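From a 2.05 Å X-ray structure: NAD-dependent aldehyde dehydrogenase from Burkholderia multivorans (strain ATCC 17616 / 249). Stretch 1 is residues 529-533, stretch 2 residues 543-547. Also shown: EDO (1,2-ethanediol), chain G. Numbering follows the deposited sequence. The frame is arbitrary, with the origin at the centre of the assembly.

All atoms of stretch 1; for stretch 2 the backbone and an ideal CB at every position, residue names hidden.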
# COMPACT_ATOMS: atom_id res chain seq x y z
N SER A 529 18.70 -8.19 1.62
CA SER A 529 19.65 -7.09 1.53
C SER A 529 19.30 -6.20 0.33
O SER A 529 19.16 -4.98 0.48
CB SER A 529 21.08 -7.61 1.44
OG SER A 529 22.02 -6.54 1.41
N ASP A 530 19.12 -6.80 -0.85
CA ASP A 530 18.87 -6.06 -2.08
C ASP A 530 17.37 -5.99 -2.36
O ASP A 530 16.72 -7.03 -2.54
CB ASP A 530 19.60 -6.70 -3.26
CG ASP A 530 21.10 -6.83 -3.02
OD1 ASP A 530 21.72 -5.88 -2.48
OD2 ASP A 530 21.67 -7.88 -3.37
N PHE A 531 16.83 -4.77 -2.40
CA PHE A 531 15.48 -4.58 -2.91
C PHE A 531 15.48 -4.82 -4.41
O PHE A 531 16.25 -4.19 -5.15
CB PHE A 531 14.99 -3.16 -2.61
CG PHE A 531 14.89 -2.85 -1.14
CD1 PHE A 531 13.84 -3.36 -0.39
CD2 PHE A 531 15.85 -2.06 -0.52
CE1 PHE A 531 13.74 -3.08 0.96
CE2 PHE A 531 15.76 -1.77 0.82
CZ PHE A 531 14.71 -2.28 1.57
N HIS A 532 14.62 -5.72 -4.87
CA HIS A 532 14.46 -6.00 -6.29
C HIS A 532 13.40 -5.05 -6.84
O HIS A 532 12.20 -5.19 -6.54
CB HIS A 532 14.08 -7.45 -6.52
CG HIS A 532 13.81 -7.79 -7.95
ND1 HIS A 532 14.82 -7.99 -8.86
CD2 HIS A 532 12.65 -7.94 -8.63
CE1 HIS A 532 14.29 -8.26 -10.05
NE2 HIS A 532 12.97 -8.24 -9.93
N GLY A 533 13.83 -4.09 -7.66
CA GLY A 533 12.97 -2.99 -8.07
C GLY A 533 12.70 -2.04 -6.92
O GLY A 533 12.84 -2.41 -5.75
N UNK A 543 8.26 -3.07 -4.68
CA UNK A 543 9.60 -3.60 -4.43
C UNK A 543 9.51 -4.96 -3.76
O UNK A 543 8.67 -5.19 -2.89
CB UNK A 543 10.41 -2.64 -3.57
N UNK A 544 10.43 -5.85 -4.15
CA UNK A 544 10.61 -7.16 -3.52
C UNK A 544 11.81 -7.06 -2.58
O UNK A 544 12.95 -6.99 -3.04
CB UNK A 544 10.81 -8.26 -4.56
N UNK A 545 11.57 -6.99 -1.27
CA UNK A 545 10.25 -6.82 -0.67
C UNK A 545 10.38 -5.77 0.43
O UNK A 545 11.48 -5.55 0.95
CB UNK A 545 9.71 -8.14 -0.12
N UNK A 546 9.28 -5.10 0.77
CA UNK A 546 9.29 -4.09 1.82
C UNK A 546 7.93 -4.08 2.51
O UNK A 546 7.06 -4.91 2.23
CB UNK A 546 9.63 -2.71 1.25
N UNK A 547 7.75 -3.11 3.42
CA UNK A 547 6.50 -3.02 4.18
C UNK A 547 5.31 -2.80 3.26
O UNK A 547 4.26 -3.40 3.45
CB UNK A 547 6.58 -1.89 5.21
C1 EDO G . 25.07 -9.60 -4.47
O1 EDO G . 23.89 -9.99 -5.16
C2 EDO G . 24.73 -8.76 -3.25
O2 EDO G . 24.13 -7.50 -3.61

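The two stretches pair through a single antiparallel bridge, centred on His532 and position 544.

Position 543 has extended backbone angles (-107/142), and its CA-to-CB bond points sideways. The ideal CB already lies 3.3 Å from Gly533 O, a tight approach, and 4.7 Å from Phe531 CB. Stretch 1 therefore crowds the beta carbon itself, and a small residue suits the site well, although a longer chain directed away from the carbonyl cannot be excluded from these atoms alone. The deposited residue is Ala543, whose CB packs against Gly533 O.

At position 544 the main chain makes both hydrogen bonds, which any residue but proline could do. Its amide N donates to His532 O (3.0 Å), and its carbonyl O accepts from His532 N (2.8 Å); angles at hydrogen of 177° and 174° make both bonds nearly linear. The same carbonyl O also receives a CA-H...O contact from Phe531 CA at 3.5 Å. The CA-to-CB bond points sideways, with the ideal CB 3.9 Å from His532 CB, so that the two side chains leave the bridge as neighbours. A branched aliphatic chain, methionine or an aromatic ring could lie beside the imidazole, and a polar chain might address its nitrogens. The residue is Leu544, in the m,t rotamer. Its CD1 reaches to 3.5 Å from His532 CD2, an apolar contact that extends the pairing beyond the backbone. Leu544 as a whole, backbone included, has the largest area covered by stretch 1 of any residue in stretch 2.

Position 545 directs its CB away, and nothing of stretch 1 comes within 5.5 Å of the ideal CB. Stretch 1 thus sets little preference here. The peptide bond before it is cis, which would suggest proline, but phi of -135° does not suit a proline ring; the residue is Ala545, a non-proline cis peptide. Its contact comes from the main chain: Ala545 O sits 3.3 Å from Phe531 CE1, at the edge of the ring and near its plane.

Position 546 points its CB toward stretch 1, where the ideal CB meets Phe531 CE1 at 4.1 Å. That aromatic neighbour would accept an apolar residue, or the methylene of a short polar one. The residue is Asp546, with chi1 in the p well. Its CB rests near Phe531 CE1, while the carboxylate serves as an N-cap, capping a backbone N just beyond the stretch.

Position 547, with helical angles (-62/-43), is out of reach of stretch 1, which leaves many residues possible; it is Ala547.

Stretch 2 543-547: ALADA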
# COMPACT_ATOMS: atom_id res chain seq x y z
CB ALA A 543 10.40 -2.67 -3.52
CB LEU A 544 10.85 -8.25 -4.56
CG LEU A 544 9.85 -8.55 -5.68
CD1 LEU A 544 10.43 -9.64 -6.60
CD2 LEU A 544 8.49 -8.97 -5.11
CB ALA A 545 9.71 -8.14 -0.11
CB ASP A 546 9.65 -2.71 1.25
CG ASP A 546 8.65 -2.22 0.19
OD1 ASP A 546 7.62 -2.88 -0.06
OD2 ASP A 546 8.90 -1.15 -0.39
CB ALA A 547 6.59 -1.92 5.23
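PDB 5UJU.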